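AGR_L_2016p (Agrobacterium tumefaciens, PDB 2GVH) probably hydrolyses acyl-CoA thioesters, as an acyl-CoA hydrolase built from two hot-dog (thioesterase superfamily) domains in one chain. Local coordinates at residues R102-V107 against H130-P135; K188-A193 against M236-K241; L204-R209 against H259-A264. One frame throughout, in Å; residues are numbered along the deposited sequence.

Interaction 1: residues R102-V107 against H130-P135; sequences RRSLTV and HMVAIP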
ATOM      1  N   ARG B 102       6.829 -26.193 -23.649  1.00 60.79           N
ATOM      2  CA  ARG B 102       8.258 -25.972 -23.394  1.00 60.42           C
ATOM      3  C   ARG B 102       8.342 -24.771 -22.458  1.00 60.28           C
ATOM      4  O   ARG B 102       9.081 -24.798 -21.469  1.00 60.79           O
ATOM      5  CB  ARG B 102       9.013 -25.643 -24.693  1.00 59.14           C
ATOM      6  CG  ARG B 102      10.363 -26.434 -24.918  1.00 65.71           C
ATOM      7  CD  ARG B 102      11.198 -26.015 -26.218  1.00 47.06           C
ATOM      8  NE  ARG B 102      11.795 -24.665 -26.062  1.00 41.29           N
ATOM      9  CZ  ARG B 102      12.842 -24.151 -26.715  1.00 30.38           C
ATOM     10  NH1 ARG B 102      13.551 -24.848 -27.669  1.00 41.02           N
ATOM     11  NH2 ARG B 102      13.193 -22.906 -26.380  1.00 25.01           N
ATOM     12  N   ARG B 103       7.582 -23.721 -22.772  1.00 60.76           N
ATOM     13  CA  ARG B 103       7.686 -22.468 -22.023  1.00 63.45           C
ATOM     14  C   ARG B 103       6.357 -21.786 -21.653  1.00 65.35           C
ATOM     15  O   ARG B 103       6.315 -20.856 -20.822  1.00 65.89           O
ATOM     16  CB  ARG B 103       8.641 -21.497 -22.714  1.00 61.35           C
ATOM     17  CG  ARG B 103      10.057 -21.638 -22.182  1.00 67.83           C
ATOM     18  CD  ARG B 103      11.081 -21.013 -23.100  1.00 72.67           C
ATOM     19  NE  ARG B 103      12.393 -21.661 -22.988  1.00 75.47           N
ATOM     20  CZ  ARG B 103      13.544 -21.000 -23.032  1.00 79.29           C
ATOM     21  NH1 ARG B 103      13.558 -19.684 -23.189  1.00 82.59           N
ATOM     22  NH2 ARG B 103      14.681 -21.650 -22.908  1.00 80.41           N
ATOM     23  N   SER B 104       5.275 -22.279 -22.255  1.00 67.09           N
ATOM     24  CA  SER B 104       3.929 -21.787 -21.979  1.00 67.91           C
ATOM     25  C   SER B 104       3.286 -22.646 -20.932  1.00 66.66           C
ATOM     26  O   SER B 104       3.218 -23.883 -21.066  1.00 66.85           O
ATOM     27  CB  SER B 104       3.064 -21.893 -23.222  1.00 69.50           C
ATOM     28  OG  SER B 104       3.283 -20.794 -24.071  1.00 77.33           O
ATOM     29  N   LEU B 105       2.796 -21.983 -19.896  1.00 64.94           N
ATOM     30  CA  LEU B 105       2.011 -22.658 -18.893  1.00 64.17           C
ATOM     31  C   LEU B 105       0.624 -22.052 -18.899  1.00 62.92           C
ATOM     32  O   LEU B 105       0.462 -20.852 -18.877  1.00 62.31           O
ATOM     33  CB  LEU B 105       2.650 -22.489 -17.526  1.00 63.42           C
ATOM     34  CG  LEU B 105       2.110 -23.316 -16.370  1.00 62.85           C
ATOM     35  CD1 LEU B 105       2.439 -24.797 -16.560  1.00 57.92           C
ATOM     36  CD2 LEU B 105       2.721 -22.791 -15.123  1.00 53.37           C
ATOM     37  N   THR B 106      -0.381 -22.908 -18.953  1.00 63.48           N
ATOM     38  CA  THR B 106      -1.753 -22.455 -18.835  1.00 62.54           C
ATOM     39  C   THR B 106      -2.212 -22.615 -17.399  1.00 61.09           C
ATOM     40  O   THR B 106      -2.092 -23.676 -16.825  1.00 61.08           O
ATOM     41  CB  THR B 106      -2.643 -23.265 -19.769  1.00 60.71           C
ATOM     42  OG1 THR B 106      -1.982 -23.379 -21.029  1.00 66.96           O
ATOM     43  CG2 THR B 106      -3.974 -22.563 -19.965  1.00 61.17           C
ATOM     44  N   VAL B 107      -2.727 -21.550 -16.814  1.00 61.36           N
ATOM     45  CA  VAL B 107      -3.156 -21.622 -15.438  1.00 62.35           C
ATOM     46  C   VAL B 107      -4.615 -21.237 -15.295  1.00 63.27           C
ATOM     47  O   VAL B 107      -5.062 -20.234 -15.820  1.00 63.00           O
ATOM     48  CB  VAL B 107      -2.282 -20.756 -14.520  1.00 61.25           C
ATOM     49  CG1 VAL B 107      -2.676 -20.972 -13.091  1.00 60.62           C
ATOM     50  CG2 VAL B 107      -0.816 -21.118 -14.687  1.00 61.13           C
ATOM     51  N   HIS B 130      -2.227 -17.351 -19.398  1.00 63.27           N
ATOM     52  CA  HIS B 130      -1.133 -17.971 -20.108  1.00 62.21           C
ATOM     53  C   HIS B 130       0.169 -17.357 -19.666  1.00 62.42           C
ATOM     54  O   HIS B 130       0.523 -16.234 -20.092  1.00 62.04           O
ATOM     55  CB  HIS B 130      -1.324 -17.846 -21.616  1.00 62.06           C
ATOM     56  CG  HIS B 130      -2.584 -18.484 -22.116  1.00 65.90           C
ATOM     57  ND1 HIS B 130      -2.633 -19.794 -22.553  1.00 69.46           N
ATOM     58  CD2 HIS B 130      -3.843 -17.995 -22.240  1.00 68.68           C
ATOM     59  CE1 HIS B 130      -3.866 -20.082 -22.928  1.00 66.22           C
ATOM     60  NE2 HIS B 130      -4.619 -19.009 -22.744  1.00 69.07           N
HETATM   61  N   MSE B 131       0.858 -18.068 -18.766  1.00 62.20           N
HETATM   62  CA  MSE B 131       2.165 -17.617 -18.292  1.00 63.38           C
HETATM   63  C   MSE B 131       3.209 -18.142 -19.254  1.00 62.84           C
HETATM   64  O   MSE B 131       2.973 -19.122 -19.923  1.00 66.26           O
HETATM   65  CB  MSE B 131       2.459 -18.117 -16.889  1.00 62.96           C
HETATM   66  CG  MSE B 131       1.313 -17.965 -15.905  1.00 68.94           C
HETATM   67 SE   MSE B 131       0.607 -16.165 -15.821  1.00 75.54          SE
HETATM   68  CE  MSE B 131       2.038 -15.264 -14.823  1.00 65.39           C
ATOM     69  N   VAL B 132       4.332 -17.441 -19.345  1.00 62.37           N
ATOM     70  CA  VAL B 132       5.473 -17.831 -20.148  1.00 60.04           C
ATOM     71  C   VAL B 132       6.704 -17.679 -19.271  1.00 61.31           C
ATOM     72  O   VAL B 132       6.818 -16.719 -18.494  1.00 58.65           O
ATOM     73  CB  VAL B 132       5.615 -16.937 -21.386  1.00 59.58           C
ATOM     74  CG1 VAL B 132       6.930 -17.206 -22.118  1.00 57.66           C
ATOM     75  CG2 VAL B 132       4.449 -17.129 -22.319  1.00 59.08           C
ATOM     76  N   ALA B 133       7.608 -18.651 -19.387  1.00 63.42           N
ATOM     77  CA  ALA B 133       8.817 -18.687 -18.581  1.00 63.76           C
ATOM     78  C   ALA B 133       9.864 -17.831 -19.245  1.00 64.06           C
ATOM     79  O   ALA B 133      10.059 -17.935 -20.447  1.00 64.72           O
ATOM     80  CB  ALA B 133       9.311 -20.120 -18.475  1.00 62.45           C
ATOM     81  N   ILE B 134      10.531 -16.976 -18.478  1.00 65.65           N
ATOM     82  CA  ILE B 134      11.722 -16.275 -18.982  1.00 65.68           C
ATOM     83  C   ILE B 134      12.904 -16.691 -18.121  1.00 65.13           C
ATOM     84  O   ILE B 134      13.237 -16.016 -17.148  1.00 65.44           O
ATOM     85  CB  ILE B 134      11.586 -14.728 -18.934  1.00 65.37           C
ATOM     86  CG1 ILE B 134      10.241 -14.255 -19.521  1.00 62.80           C
ATOM     87  CG2 ILE B 134      12.799 -14.075 -19.608  1.00 66.14           C
ATOM     88  CD1 ILE B 134      10.147 -14.278 -21.005  1.00 68.26           C
ATOM     89  N   PRO B 135      13.532 -17.814 -18.471  1.00 65.20           N
ATOM     90  CA  PRO B 135      14.617 -18.332 -17.644  1.00 66.17           C
ATOM     91  C   PRO B 135      15.882 -17.481 -17.735  1.00 68.54           C
ATOM     92  O   PRO B 135      16.191 -16.926 -18.798  1.00 67.29           O
ATOM     93  CB  PRO B 135      14.858 -19.730 -18.224  1.00 65.56           C
ATOM     94  CG  PRO B 135      14.424 -19.621 -19.656  1.00 65.19           C
ATOM     95  CD  PRO B 135      13.272 -18.655 -19.654  1.00 65.53           C
TER
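Leu-105 and Met-131 (selenomethionine) form the hydrogen-bonded pair of this antiparallel contact, exchanging both backbone bonds: Leu-105 N to Met-131 O at 2.9 Å, and Met-131 N to Leu-105 O at 2.8 Å, the latter bent to 138° at the hydrogen. A third bond, Ala-133 N to Arg-103 O at 2.9 Å, carries the ladder to the end of the strand. Non-hydrogen-bonded pairs, Ser-104 with Val-132 and Thr-106 with His-130, alternate with them, and the short strand axes run at 150° to each other, antiparallel with a twist, in a hairpin joining strands 104-115 and 121-133.

Apolar contacts lie on the face of Leu-105 and Met-131. With chi1 at -46°, Met-131 CG stands anti to its carbonyl carbon and touches Val-107 CG2 at 4.0 Å; the chain then bends at both following torsions and leads away from strand 104-107. Phe-60 and Ala-63 of helix 49-67 pack on Met-131, and Leu-105 meets Ala-63 and Phe-66 of the same helix.

On the other face, Thr-106 and His-130 run side by side in the same direction, Thr-106 CG2 lying 3.9 Å from His-130 CE1. The far nitrogen of that ring, NE2, is hydrogen-bonded to Glu-77 on strand 71-80, and Arg-209 of the second subunit packs against the histidine.

At the strand end the Arg-103 guanidinium packs on Pro-135, crossing it at about a right angle with NH1 3.6 Å from Pro-135 CG; Arg-102 NH2 lies over the opposite face. Weak bonds from Arg-103 NH2 reach the carbonyls of Ala-140 and Tyr-143. One sheet face is thus hydrocarbon against helix 49-67, whereas the other is mixed, Val-132 sharing it with Thr-106 and the Glu-77-bound His-130.

Interaction 2: residues K188-A193 against M236-K241; sequences KAAFVA and MSIQTK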
ATOM      1  N   LYS B 188      -4.569 -12.626   9.909  1.00 65.13           N
ATOM      2  CA  LYS B 188      -5.430 -12.832   8.726  1.00 63.37           C
ATOM      3  C   LYS B 188      -5.847 -14.313   8.594  1.00 62.79           C
ATOM      4  O   LYS B 188      -7.029 -14.612   8.576  1.00 61.19           O
ATOM      5  CB  LYS B 188      -4.738 -12.364   7.465  1.00 62.00           C
ATOM      6  CG  LYS B 188      -5.665 -12.232   6.294  1.00 63.21           C
ATOM      7  CD  LYS B 188      -4.892 -11.938   5.059  1.00 75.49           C
ATOM      8  CE  LYS B 188      -5.534 -10.832   4.257  1.00 83.58           C
ATOM      9  NZ  LYS B 188      -4.603 -10.529   3.130  1.00 90.50           N
ATOM     10  N   ALA B 189      -4.893 -15.234   8.548  1.00 59.08           N
ATOM     11  CA  ALA B 189      -5.282 -16.654   8.447  1.00 60.95           C
ATOM     12  C   ALA B 189      -6.150 -17.115   9.633  1.00 61.20           C
ATOM     13  O   ALA B 189      -7.089 -17.869   9.467  1.00 62.74           O
ATOM     14  CB  ALA B 189      -4.054 -17.568   8.253  1.00 59.74           C
ATOM     15  N   ALA B 190      -5.882 -16.612  10.825  1.00 60.31           N
ATOM     16  CA  ALA B 190      -6.698 -16.956  11.987  1.00 61.49           C
ATOM     17  C   ALA B 190      -8.120 -16.390  11.848  1.00 63.39           C
ATOM     18  O   ALA B 190      -9.105 -17.021  12.220  1.00 64.53           O
ATOM     19  CB  ALA B 190      -6.071 -16.413  13.230  1.00 61.83           C
ATOM     20  N   PHE B 191      -8.231 -15.187  11.307  1.00 61.75           N
ATOM     21  CA  PHE B 191      -9.538 -14.625  11.054  1.00 60.94           C
ATOM     22  C   PHE B 191     -10.314 -15.478  10.065  1.00 63.82           C
ATOM     23  O   PHE B 191     -11.467 -15.764  10.273  1.00 64.37           O
ATOM     24  CB  PHE B 191      -9.397 -13.209  10.521  1.00 60.92           C
ATOM     25  CG  PHE B 191     -10.685 -12.626  10.104  1.00 64.98           C
ATOM     26  CD1 PHE B 191     -11.272 -13.001   8.892  1.00 60.01           C
ATOM     27  CD2 PHE B 191     -11.363 -11.761  10.931  1.00 59.25           C
ATOM     28  CE1 PHE B 191     -12.500 -12.506   8.504  1.00 59.09           C
ATOM     29  CE2 PHE B 191     -12.586 -11.248  10.538  1.00 68.50           C
ATOM     30  CZ  PHE B 191     -13.158 -11.622   9.329  1.00 68.53           C
ATOM     31  N   VAL B 192      -9.662 -15.911   8.989  1.00 66.43           N
ATOM     32  CA  VAL B 192     -10.308 -16.728   7.978  1.00 65.48           C
ATOM     33  C   VAL B 192     -10.852 -18.023   8.593  1.00 65.99           C
ATOM     34  O   VAL B 192     -12.055 -18.236   8.592  1.00 69.19           O
ATOM     35  CB  VAL B 192      -9.336 -17.018   6.798  1.00 68.38           C
ATOM     36  CG1 VAL B 192      -9.818 -18.213   5.906  1.00 60.09           C
ATOM     37  CG2 VAL B 192      -9.096 -15.758   5.981  1.00 67.84           C
ATOM     38  N   ALA B 193      -9.986 -18.874   9.131  1.00 63.65           N
ATOM     39  CA  ALA B 193     -10.405 -20.126   9.800  1.00 60.20           C
ATOM     40  C   ALA B 193     -11.479 -19.981  10.875  1.00 61.88           C
ATOM     41  O   ALA B 193     -12.474 -20.706  10.841  1.00 62.69           O
ATOM     42  CB  ALA B 193      -9.202 -20.851  10.395  1.00 58.11           C
HETATM   43  N   MSE B 236     -13.011 -18.956  19.900  1.00 70.03           N
HETATM   44  CA  MSE B 236     -12.231 -20.124  19.482  1.00 67.56           C
HETATM   45  C   MSE B 236     -10.784 -19.770  19.650  1.00 67.09           C
HETATM   46  O   MSE B 236     -10.419 -18.583  19.708  1.00 66.33           O
HETATM   47  CB  MSE B 236     -12.438 -20.479  18.007  1.00 66.73           C
HETATM   48  CG  MSE B 236     -13.806 -20.987  17.604  1.00 65.95           C
HETATM   49 SE   MSE B 236     -14.397 -20.182  15.890  1.00 80.07          SE
HETATM   50  CE  MSE B 236     -14.691 -18.461  16.492  1.00 32.04           C
ATOM     51  N   SER B 237      -9.983 -20.825  19.678  1.00 65.60           N
ATOM     52  CA  SER B 237      -8.553 -20.762  19.655  1.00 67.01           C
ATOM     53  C   SER B 237      -7.997 -21.412  18.379  1.00 66.76           C
ATOM     54  O   SER B 237      -8.195 -22.624  18.095  1.00 66.80           O
ATOM     55  CB  SER B 237      -7.995 -21.456  20.886  1.00 69.93           C
ATOM     56  OG  SER B 237      -6.587 -21.598  20.778  1.00 82.90           O
ATOM     57  N   ILE B 238      -7.272 -20.598  17.631  1.00 65.22           N
ATOM     58  CA  ILE B 238      -6.824 -20.958  16.319  1.00 65.90           C
ATOM     59  C   ILE B 238      -5.337 -21.091  16.384  1.00 66.57           C
ATOM     60  O   ILE B 238      -4.682 -20.233  16.958  1.00 65.64           O
ATOM     61  CB  ILE B 238      -7.152 -19.870  15.270  1.00 66.82           C
ATOM     62  CG1 ILE B 238      -8.663 -19.762  15.035  1.00 62.42           C
ATOM     63  CG2 ILE B 238      -6.494 -20.243  13.925  1.00 67.52           C
ATOM     64  CD1 ILE B 238      -9.377 -18.939  16.044  1.00 72.51           C
ATOM     65  N   GLN B 239      -4.819 -22.199  15.840  1.00 66.24           N
ATOM     66  CA  GLN B 239      -3.402 -22.361  15.668  1.00 66.94           C
ATOM     67  C   GLN B 239      -3.048 -21.965  14.264  1.00 65.90           C
ATOM     68  O   GLN B 239      -3.747 -22.305  13.352  1.00 67.20           O
ATOM     69  CB  GLN B 239      -2.973 -23.808  15.891  1.00 66.78           C
ATOM     70  CG  GLN B 239      -1.573 -24.103  15.400  1.00 68.98           C
ATOM     71  CD  GLN B 239      -1.103 -25.468  15.830  1.00 77.68           C
ATOM     72  OE1 GLN B 239      -0.858 -25.693  17.020  1.00 83.96           O
ATOM     73  NE2 GLN B 239      -0.979 -26.402  14.872  1.00 67.25           N
ATOM     74  N   THR B 240      -1.933 -21.271  14.094  1.00 66.13           N
ATOM     75  CA  THR B 240      -1.447 -20.939  12.766  1.00 66.78           C
ATOM     76  C   THR B 240      -0.001 -21.292  12.690  1.00 66.39           C
ATOM     77  O   THR B 240       0.737 -21.042  13.627  1.00 69.40           O
ATOM     78  CB  THR B 240      -1.555 -19.452  12.459  1.00 65.89           C
ATOM     79  OG1 THR B 240      -2.873 -19.018  12.762  1.00 71.33           O
ATOM     80  CG2 THR B 240      -1.304 -19.241  10.964  1.00 65.64           C
ATOM     81  N   LYS B 241       0.393 -21.858  11.568  1.00 65.00           N
ATOM     82  CA  LYS B 241       1.776 -22.237  11.303  1.00 65.86           C
ATOM     83  C   LYS B 241       2.177 -21.422  10.099  1.00 66.42           C
ATOM     84  O   LYS B 241       1.423 -21.355   9.122  1.00 65.81           O
ATOM     85  CB  LYS B 241       1.874 -23.716  10.944  1.00 65.24           C
ATOM     86  CG  LYS B 241       1.542 -24.630  12.087  1.00 71.06           C
ATOM     87  CD  LYS B 241       2.373 -25.923  12.045  1.00 77.84           C
ATOM     88  CE  LYS B 241       1.537 -27.113  12.559  1.00 86.60           C
ATOM     89  NZ  LYS B 241       2.066 -28.459  12.136  1.00 87.16           N
TER
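Ala-190 and Ile-238 make the tightest meeting of helix and strand: the Ile-238 CG2 methyl lies 3.8 Å from Ala-190 CA and 3.9 Å from Ala-190 CB. The first torsion of Ile-238 accounts for this, since CG1 at -68° sits beside the backbone N and CG2 is thereby anti to that nitrogen. The same CG2 also reaches Ala-193 CB, one helical turn further on, at 4.5 Å, so a single methyl faces two alanines of the helix. Two residues along the strand, Thr-240 continues the row with both branches: CG2 touches Ala-189 CB at 4.2 Å, and OG1 lies 4.2 Å from Ala-190 CB. All of these are van der Waals contacts.

Alanine at positions 189, 190 and 193 gives the helix a thin face here, and the geometry agrees: the segment axes approach to 8.4 Å and the Ala-190 and Ile-238 CA atoms to 5.9 Å. The axes are inclined at 133° between their N-to-C directions, so the helix lies slantwise over the sheet. This is the central packing of a hot-dog fold, with a long helix (179-198) wrapped by an antiparallel sheet, of which strand 235-246 is an inner member.

The next shell fixes both partners. Backbone bonds join Val-192 N to Lys-188 O and Ala-193 N to Ala-189 O within the helix, while Ile-238 pairs with Phe-260 on strand 252-264, a residue whose side chain meets both Ala-190 and Thr-240. Ala-194 of the helix touches Ile-238 further along. On the other flank, Ala-224 and Ala-226 of strand 220-231, together with Met-162 of strand 160-165, pack around Ala-189. Gln-239, with CB turned away from the helix, touches His-227, Glu-229 and His-259 instead.

Interaction 3: residues L204-R209 against H259-A264; sequences LASSER and HFTMVA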
ATOM      1  N   LEU B 204     -10.134 -10.514  16.831  1.00 60.93           N
ATOM      2  CA  LEU B 204      -8.996 -10.919  17.622  1.00 62.12           C
ATOM      3  C   LEU B 204      -9.120 -10.407  19.067  1.00 62.36           C
ATOM      4  O   LEU B 204      -9.284  -9.189  19.271  1.00 62.54           O
ATOM      5  CB  LEU B 204      -7.738 -10.313  16.991  1.00 60.76           C
ATOM      6  CG  LEU B 204      -6.447 -10.519  17.761  1.00 62.70           C
ATOM      7  CD1 LEU B 204      -6.051 -12.016  17.675  1.00 65.85           C
ATOM      8  CD2 LEU B 204      -5.371  -9.656  17.209  1.00 63.50           C
ATOM      9  N   ALA B 205      -9.031 -11.328  20.032  1.00 60.86           N
ATOM     10  CA  ALA B 205      -9.067 -10.973  21.461  1.00 62.37           C
ATOM     11  C   ALA B 205      -7.679 -11.105  22.126  1.00 63.40           C
ATOM     12  O   ALA B 205      -7.327 -10.304  23.001  1.00 64.27           O
ATOM     13  CB  ALA B 205     -10.107 -11.808  22.206  1.00 59.36           C
ATOM     14  N   SER B 206      -6.899 -12.104  21.705  1.00 63.30           N
ATOM     15  CA  SER B 206      -5.533 -12.215  22.192  1.00 64.28           C
ATOM     16  C   SER B 206      -4.671 -13.078  21.312  1.00 63.54           C
ATOM     17  O   SER B 206      -5.175 -13.920  20.579  1.00 63.01           O
ATOM     18  CB  SER B 206      -5.513 -12.769  23.615  1.00 61.82           C
ATOM     19  OG  SER B 206      -6.133 -14.028  23.624  1.00 67.62           O
ATOM     20  N   SER B 207      -3.363 -12.906  21.433  1.00 64.69           N
ATOM     21  CA  SER B 207      -2.418 -13.802  20.741  1.00 64.53           C
ATOM     22  C   SER B 207      -1.349 -14.239  21.716  1.00 63.87           C
ATOM     23  O   SER B 207      -0.915 -13.457  22.536  1.00 63.58           O
ATOM     24  CB  SER B 207      -1.751 -13.053  19.590  1.00 64.39           C
ATOM     25  OG  SER B 207      -1.010 -11.955  20.104  1.00 68.40           O
ATOM     26  N   GLU B 208      -0.929 -15.491  21.622  1.00 65.17           N
ATOM     27  CA  GLU B 208       0.062 -16.056  22.523  1.00 64.29           C
ATOM     28  C   GLU B 208       1.469 -15.703  22.060  1.00 65.01           C
ATOM     29  O   GLU B 208       1.656 -15.092  21.008  1.00 63.97           O
ATOM     30  CB  GLU B 208      -0.112 -17.580  22.603  1.00 66.81           C
ATOM     31  CG  GLU B 208      -1.446 -18.005  23.257  1.00 71.41           C
ATOM     32  CD  GLU B 208      -1.706 -17.247  24.584  1.00 78.76           C
ATOM     33  OE1 GLU B 208      -0.881 -17.362  25.519  1.00 81.87           O
ATOM     34  OE2 GLU B 208      -2.714 -16.516  24.693  1.00 80.17           O
ATOM     35  N   ARG B 209       2.452 -16.059  22.879  1.00 67.16           N
ATOM     36  CA  ARG B 209       3.857 -15.919  22.529  1.00 69.13           C
ATOM     37  C   ARG B 209       4.092 -16.500  21.141  1.00 68.37           C
ATOM     38  O   ARG B 209       3.613 -17.583  20.837  1.00 69.55           O
ATOM     39  CB  ARG B 209       4.739 -16.630  23.565  1.00 70.81           C
ATOM     40  CG  ARG B 209       6.234 -16.340  23.406  1.00 74.78           C
ATOM     41  CD  ARG B 209       7.080 -17.273  24.251  1.00 72.54           C
ATOM     42  NE  ARG B 209       8.507 -17.007  24.073  1.00 84.13           N
ATOM     43  CZ  ARG B 209       9.173 -15.964  24.587  1.00 89.66           C
ATOM     44  NH1 ARG B 209       8.559 -15.024  25.328  1.00 89.98           N
ATOM     45  NH2 ARG B 209      10.486 -15.858  24.359  1.00 88.68           N
ATOM     46  N   HIS B 259      -0.773 -18.916  18.308  1.00 64.59           N
ATOM     47  CA  HIS B 259      -2.123 -19.264  18.740  1.00 63.90           C
ATOM     48  C   HIS B 259      -2.847 -17.961  18.990  1.00 64.59           C
ATOM     49  O   HIS B 259      -2.365 -17.118  19.772  1.00 65.02           O
ATOM     50  CB  HIS B 259      -2.084 -20.117  20.000  1.00 62.08           C
ATOM     51  CG  HIS B 259      -1.351 -21.405  19.811  1.00 67.56           C
ATOM     52  ND1 HIS B 259      -1.998 -22.607  19.580  1.00 62.99           N
ATOM     53  CD2 HIS B 259      -0.024 -21.669  19.756  1.00 70.51           C
ATOM     54  CE1 HIS B 259      -1.094 -23.557  19.422  1.00 68.45           C
ATOM     55  NE2 HIS B 259       0.110 -23.016  19.520  1.00 71.09           N
ATOM     56  N   PHE B 260      -3.985 -17.799  18.312  1.00 63.01           N
ATOM     57  CA  PHE B 260      -4.818 -16.612  18.448  1.00 62.76           C
ATOM     58  C   PHE B 260      -6.191 -16.948  19.014  1.00 62.67           C
ATOM     59  O   PHE B 260      -6.785 -17.997  18.731  1.00 59.31           O
ATOM     60  CB  PHE B 260      -4.960 -15.917  17.096  1.00 62.64           C
ATOM     61  CG  PHE B 260      -3.642 -15.653  16.413  1.00 59.34           C
ATOM     62  CD1 PHE B 260      -3.072 -16.607  15.568  1.00 60.13           C
ATOM     63  CD2 PHE B 260      -2.979 -14.439  16.606  1.00 53.79           C
ATOM     64  CE1 PHE B 260      -1.857 -16.363  14.932  1.00 56.44           C
ATOM     65  CE2 PHE B 260      -1.747 -14.166  15.979  1.00 62.25           C
ATOM     66  CZ  PHE B 260      -1.185 -15.170  15.138  1.00 59.40           C
ATOM     67  N   THR B 261      -6.702 -16.042  19.837  1.00 62.94           N
ATOM     68  CA  THR B 261      -8.054 -16.230  20.318  1.00 63.06           C
ATOM     69  C   THR B 261      -8.954 -15.275  19.564  1.00 62.82           C
ATOM     70  O   THR B 261      -8.675 -14.080  19.495  1.00 64.21           O
ATOM     71  CB  THR B 261      -8.132 -16.101  21.832  1.00 64.44           C
ATOM     72  OG1 THR B 261      -7.355 -17.153  22.399  1.00 62.06           O
ATOM     73  CG2 THR B 261      -9.571 -16.238  22.345  1.00 62.82           C
HETATM   74  N   MSE B 262     -10.010 -15.827  18.971  1.00 63.12           N
HETATM   75  CA  MSE B 262     -10.956 -15.042  18.171  1.00 65.02           C
HETATM   76  C   MSE B 262     -12.328 -15.046  18.825  1.00 64.57           C
HETATM   77  O   MSE B 262     -12.736 -16.036  19.382  1.00 65.86           O
HETATM   78  CB  MSE B 262     -11.059 -15.646  16.771  1.00 64.72           C
HETATM   79  CG  MSE B 262      -9.741 -15.632  15.960  1.00 69.18           C
HETATM   80 SE   MSE B 262      -9.160 -13.796  15.305  1.00 88.11          SE
HETATM   81  CE  MSE B 262     -10.539 -13.176  14.435  1.00 80.02           C
ATOM     82  N   VAL B 263     -13.049 -13.942  18.771  1.00 65.86           N
ATOM     83  CA  VAL B 263     -14.374 -13.929  19.375  1.00 66.89           C
ATOM     84  C   VAL B 263     -15.421 -13.668  18.309  1.00 69.42           C
ATOM     85  O   VAL B 263     -15.241 -12.782  17.479  1.00 70.32           O
ATOM     86  CB  VAL B 263     -14.457 -12.893  20.495  1.00 66.05           C
ATOM     87  CG1 VAL B 263     -15.898 -12.717  20.976  1.00 71.72           C
ATOM     88  CG2 VAL B 263     -13.572 -13.314  21.670  1.00 61.93           C
ATOM     89  N   ALA B 264     -16.496 -14.462  18.306  1.00 70.96           N
ATOM     90  CA  ALA B 264     -17.613 -14.254  17.380  1.00 70.11           C
ATOM     91  C   ALA B 264     -18.434 -13.046  17.783  1.00 70.61           C
ATOM     92  O   ALA B 264     -18.670 -12.836  18.964  1.00 72.34           O
ATOM     93  CB  ALA B 264     -18.474 -15.473  17.323  1.00 69.91           C
TER
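Ala-205 and Ser-206 both face Thr-261, the N-to-C directions of the strands being 165° apart, nearly antiparallel, and the register shifts by one residue after the Leu-204 to Met-262 pair. The evidence for the bulge is in the bonds. Thr-261 O accepts a nearly straight bond from Ala-205 N at 2.8 Å and a weak one from Ser-206 N at 3.5 Å, while Thr-261 N gives its own to Ser-206 O at 2.7 Å. Ala-205 carries the helix-like psi of -36° expected at the first bulge position. Beyond it, Glu-208 N bonds to His-259 O at 2.9 Å.

Among the side chains, Leu-204, Ser-207, Phe-260 and Met-262 (selenomethionine) share the face toward helix 179-198. Phe-260 CD2 lies 3.5 Å from Ser-207 CB and also meets Leu-204 CD1, both approaching the ring obliquely. Met-262, its chain folded at chi2 and chi3, lays its end against the Leu-204 backbone, CE 3.6 Å from Leu-204 N, with SE also near Leu-204 CB. Phe-260 rests on Met-186 and Thr-187 of that helix.

The other face is more polar. Ser-206 OG lies against Thr-261 CB, and Ala-205 CB touches Val-263 CG2 at 3.8 Å. Glu-208 crosses His-259 at about a right angle, CG to CB 3.9 Å, the carboxylate and imidazole planes being 61° apart. They do not pair with each other at their polar ends: Glu-208 OE2 forms a salt bridge with Arg-78 of the third subunit, and His-259 ND1 is hydrogen-bonded to Glu-229.

Strand 202-211 is outermost within its own chain, yet Ser-206 and Ser-207 ladder with a strand of the third subunit. This is a classic beta bulge in an edge strand of a hot-dog sheet, which pairs antiparallel across the interface to make one continuous sheet, as in hot-dog dimers.

How the interactions relate
Interactions 2 and 3 belong to the second hot-dog domain and touch, their centres 8 Å apart: strands 235-246 and 252-264 are neighbours, and Met-236 O is probably hydrogen-bonded to Met-262 N. Interaction 1 lies on the opposite side of the chain's centre, 34 and 42 Å from them between centres, in the first domain. Interaction 2 is core, wholly buried helix-on-sheet packing without polar pairing. Interactions 1 and 3 are partly buried strand pairings with backbone bonds and one apolar face toward a helix. Both touch other subunits: 1, between inner strands in regular register, by side-chain packing; 3, with its bulged edge strand, by a beta ladder and a salt bridge.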